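Side-chain contacts in trans-4-hydroxy-L-proline dehydratase (Clostridioides difficile 70-100-2010, PDB 6VXC), which catalyses the radical dehydration of trans-4-hydroxy-L-proline to (S)-1-pyrroline-5-carboxylate as a glycyl radical enzyme in anaerobic hydroxyproline breakdown: residues E112-E115 with V116-N119; G348-L351 with K352-S355. All coordinates share one frame; numbering follows the deposited sequence.

Both interactions are local, each packing one short helix against itself: interaction 1 takes in nearly all of helix 111-119, and interaction 2 is helix 348-353 with the two serines that follow it. Their centres lie 14 Å apart, and their nearest atoms come to about 6 Å without touching. Interaction 1 is the more peripheral, about 24 Å from the centre of the chain, with only L114 and M117 buried; an asparagine side chain holds its last turn. Interaction 2, about 13 Å from that centre, buries T350, E353 and S354, frays into a loop held by weaker backbone bonds, and ends with S354 about 8 Å (side chain to side chain) from the probable radical cysteine, C454.

Interaction 1 of 2, residues E112-E115 with V116-N119; sequences EDLE and VMHN
N119 reaches back one turn to grip E115 twice. Its side-chain ND2 donates to the backbone O of E115 at 2.8 Å in a moderately bent bond, and its own backbone N reaches that same O at 3.1 Å along a more bent path. Because CG of N119 is turned anti to its carbonyl carbon (chi1 -67°), the amide folds back over the turn and lies across the E115 side chain, its ND2 3.5 Å from CD of E115. Amide and carboxylate planes are 56° apart.

On the buried side, L114 and M117 run side by side in the same direction, and CD2 of L114 meets SD of M117 at 4.1 Å. The methionine takes the unusual first torsion between backbone N and carbonyl carbon (chi1 68°), which presses its CG to 3.3 Å from the backbone O of L114; a bend at chi3 then brings CE back toward CD2 of L114. Around the helix, V116 sends CG2 toward the previous turn, 3.3 Å from the backbone O of E112, with the extended E112 side chain crossing it.

Regular backbone bonds set this spacing: V116 N to E112 O, M117 N to D113 O and H118 N to L114 O. One shell further out, ND1 of H118 takes the backbone N-H of V127, and L114 and M117 both pack on H109. This is helix-end packing away from the annotated sites; it joins helix 111-119 to helix 129-143, where R132 forms a salt bridge with OE1 of E115 and touches H118, and H135 meets L114.

Two donors on one carbonyl finish the helix with a side-chain bond added to the backbone one. That carbonyl is probably more polarised as a result, while the arginine would tend to keep the E115 carboxylate ionised.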
loop_
_atom_site.group_PDB
_atom_site.type_symbol
_atom_site.label_atom_id
_atom_site.label_comp_id
_atom_site.label_asym_id
_atom_site.label_seq_id
_atom_site.Cartn_x
_atom_site.Cartn_y
_atom_site.Cartn_z
ATOM N N GLU A 112 -25.364 9.831 4.092
ATOM C CA GLU A 112 -25.527 8.409 3.819
ATOM C C GLU A 112 -24.204 7.666 3.971
ATOM O O GLU A 112 -24.182 6.540 4.472
ATOM C CB GLU A 112 -26.107 8.170 2.425
ATOM C CG GLU A 112 -26.396 6.687 2.192
ATOM C CD GLU A 112 -26.812 6.343 0.771
ATOM O OE1 GLU A 112 -26.824 7.245 -0.095
ATOM O OE2 GLU A 112 -27.150 5.161 0.530
ATOM N N ASP A 113 -23.097 8.266 3.522
ATOM C CA ASP A 113 -21.785 7.665 3.736
ATOM C C ASP A 113 -21.570 7.343 5.206
ATOM O O ASP A 113 -21.109 6.253 5.558
ATOM C CB ASP A 113 -20.671 8.594 3.247
ATOM C CG ASP A 113 -20.544 8.637 1.740
ATOM O OD1 ASP A 113 -20.885 7.654 1.064
ATOM O OD2 ASP A 113 -20.062 9.666 1.230
ATOM N N LEU A 114 -21.870 8.304 6.080
ATOM C CA LEU A 114 -21.682 8.086 7.506
ATOM C C LEU A 114 -22.554 6.947 7.994
ATOM O O LEU A 114 -22.105 6.106 8.778
ATOM C CB LEU A 114 -21.996 9.362 8.280
ATOM C CG LEU A 114 -21.107 10.547 7.922
ATOM C CD1 LEU A 114 -21.341 11.706 8.881
ATOM C CD2 LEU A 114 -19.647 10.134 7.892
ATOM N N GLU A 115 -23.800 6.893 7.519
ATOM C CA GLU A 115 -24.695 5.802 7.882
ATOM C C GLU A 115 -24.141 4.454 7.428
ATOM O O GLU A 115 -24.240 3.455 8.147
ATOM C CB GLU A 115 -26.082 6.053 7.274
ATOM C CG GLU A 115 -27.191 5.124 7.758
ATOM C CD GLU A 115 -27.730 5.486 9.129
ATOM O OE1 GLU A 115 -27.162 6.392 9.782
ATOM O OE2 GLU A 115 -28.726 4.856 9.556
ATOM N N VAL A 116 -23.622 4.395 6.207
ATOM C CA VAL A 116 -23.130 3.133 5.678
ATOM C C VAL A 116 -21.923 2.641 6.477
ATOM O O VAL A 116 -21.842 1.466 6.843
ATOM C CB VAL A 116 -22.808 3.278 4.183
ATOM C CG1 VAL A 116 -22.024 2.068 3.700
ATOM C CG2 VAL A 116 -24.105 3.434 3.395
ATOM N N MET A 117 -20.963 3.527 6.753
ATOM C CA MET A 117 -19.758 3.078 7.446
ATOM C C MET A 117 -20.053 2.697 8.891
ATOM O O MET A 117 -19.429 1.781 9.432
ATOM C CB MET A 117 -18.664 4.143 7.357
ATOM C CG MET A 117 -18.921 5.413 8.123
ATOM S SD MET A 117 -17.550 6.594 7.995
ATOM C CE MET A 117 -17.547 6.961 6.243
ATOM N N HIS A 118 -21.032 3.338 9.511
ATOM C CA HIS A 118 -21.391 2.969 10.873
ATOM C C HIS A 118 -22.061 1.603 10.905
ATOM O O HIS A 118 -21.833 0.815 11.826
ATOM C CB HIS A 118 -22.307 4.031 11.477
ATOM C CG HIS A 118 -22.676 3.775 12.902
ATOM N ND1 HIS A 118 -21.989 4.324 13.960
ATOM C CD2 HIS A 118 -23.654 3.010 13.446
ATOM C CE1 HIS A 118 -22.536 3.922 15.094
ATOM N NE2 HIS A 118 -23.547 3.123 14.808
ATOM N N ASN A 119 -22.884 1.299 9.906
ATOM C CA ASN A 119 -23.725 0.120 9.958
ATOM C C ASN A 119 -23.262 -1.028 9.082
ATOM O O ASN A 119 -23.805 -2.120 9.221
ATOM C CB ASN A 119 -25.164 0.490 9.573
ATOM C CG ASN A 119 -25.810 1.386 10.584
ATOM O OD1 ASN A 119 -26.140 0.943 11.670
ATOM N ND2 ASN A 119 -25.946 2.667 10.261
#

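Interaction 2 of 2, residues G348-L351 with K352-S355; sequences GITL and KESS
CD1 of I349 meets CD of K352 at 4.0 Å, the two side chains crossing at an angle. This is one of the few van der Waals contacts between side chains here. The lysine chain runs extended back along the helix with its CG over the backbone O of G348, and both side chains also lean on Y670 of helix 667-673. Where the chain leaves the helix, a leucine methyl packs against a serine hydroxyl, CD1 of L351 lying 3.8 Å from OG of S355.

E353 is the buried polar side chain that folds back on the first turn. Its CG sits between backbone N and carbonyl carbon (chi1 65°), 3.2 Å from the backbone O of T350, and from there the chain carries the carboxylate back alongside the preceding turn until OE2 is 3.4 Å from CA of T350. OE1 is hydrogen-bonded to OG1 of T170, which helps hold the end of this side chain.

The backbone bonds change character along the segment. K352 N to G348 O and E353 N to I349 O are helical, the latter 2.9 Å long. S354 N then divides its hydrogen between a weak bond to T350 O and one to L351 O at 3.0 Å, which it approaches from above the carbonyl plane (N-H...O 136°). OG1 of T666 hydrogen-bonds both K352 O and S355 N.

S354, the first residue to leave helical geometry, lies near the probable active site: its side chain is about 8 Å from that of C454, and its OG hydrogen-bonds a glycerol, probably from the crystallisation liquor. That is consistent with a polar pocket walled partly by the S354 hydroxyl; no role in substrate binding follows from it.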
loop_
_atom_site.group_PDB
_atom_site.type_symbol
_atom_site.label_atom_id
_atom_site.label_comp_id
_atom_site.label_asym_id
_atom_site.label_seq_id
_atom_site.Cartn_x
_atom_site.Cartn_y
_atom_site.Cartn_z
ATOM N N GLY A 348 -17.640 3.037 -1.208
ATOM C CA GLY A 348 -17.703 2.798 -2.641
ATOM C C GLY A 348 -16.567 1.927 -3.137
ATOM O O GLY A 348 -16.167 0.954 -2.489
ATOM N N ILE A 349 -16.031 2.293 -4.304
ATOM C CA ILE A 349 -15.019 1.468 -4.964
ATOM C C ILE A 349 -13.716 1.434 -4.160
ATOM O O ILE A 349 -13.009 0.423 -4.146
ATOM C CB ILE A 349 -14.770 1.955 -6.403
ATOM C CG1 ILE A 349 -16.080 2.024 -7.205
ATOM C CG2 ILE A 349 -13.757 1.046 -7.088
ATOM C CD1 ILE A 349 -16.793 0.712 -7.304
ATOM N N THR A 350 -13.354 2.548 -3.522
ATOM C CA THR A 350 -12.127 2.573 -2.737
ATOM C C THR A 350 -12.133 1.481 -1.673
ATOM O O THR A 350 -11.111 0.835 -1.433
ATOM C CB THR A 350 -11.934 3.949 -2.100
ATOM O OG1 THR A 350 -11.965 4.955 -3.123
ATOM C CG2 THR A 350 -10.586 4.006 -1.355
ATOM N N LEU A 351 -13.268 1.275 -1.009
ATOM C CA LEU A 351 -13.362 0.189 -0.040
ATOM C C LEU A 351 -13.221 -1.171 -0.719
ATOM O O LEU A 351 -12.466 -2.033 -0.254
ATOM C CB LEU A 351 -14.679 0.315 0.727
ATOM C CG LEU A 351 -15.050 -0.514 1.961
ATOM C CD1 LEU A 351 -15.647 -1.837 1.588
ATOM C CD2 LEU A 351 -13.891 -0.663 2.967
ATOM N N LYS A 352 -13.913 -1.366 -1.842
ATOM C CA LYS A 352 -13.877 -2.659 -2.522
ATOM C C LYS A 352 -12.455 -3.028 -2.921
ATOM O O LYS A 352 -12.071 -4.205 -2.874
ATOM C CB LYS A 352 -14.783 -2.614 -3.760
ATOM C CG LYS A 352 -16.270 -2.391 -3.473
ATOM C CD LYS A 352 -17.092 -2.425 -4.771
ATOM C CE LYS A 352 -18.568 -2.658 -4.499
ATOM N NZ LYS A 352 -19.252 -3.272 -5.672
ATOM N N GLU A 353 -11.653 -2.037 -3.307
ATOM C CA GLU A 353 -10.303 -2.334 -3.749
ATOM C C GLU A 353 -9.314 -2.404 -2.592
ATOM O O GLU A 353 -8.217 -2.938 -2.773
ATOM C CB GLU A 353 -9.818 -1.305 -4.782
ATOM C CG GLU A 353 -9.671 0.131 -4.259
ATOM C CD GLU A 353 -9.380 1.142 -5.379
ATOM O OE1 GLU A 353 -8.530 0.851 -6.235
ATOM O OE2 GLU A 353 -10.000 2.230 -5.411
ATOM N N SER A 354 -9.676 -1.899 -1.404
ATOM C CA SER A 354 -8.779 -1.911 -0.256
ATOM C C SER A 354 -9.617 -2.163 1.005
ATOM O O SER A 354 -9.719 -1.333 1.893
ATOM C CB SER A 354 -7.995 -0.600 -0.154
ATOM O OG SER A 354 -7.041 -0.644 0.897
ATOM N N SER A 355 -10.189 -3.362 1.114
ATOM C CA SER A 355 -11.222 -3.623 2.118
ATOM C C SER A 355 -10.570 -4.092 3.425
ATOM O O SER A 355 -10.605 -5.266 3.794
ATOM C CB SER A 355 -12.226 -4.634 1.569
ATOM O OG SER A 355 -13.354 -4.754 2.415
#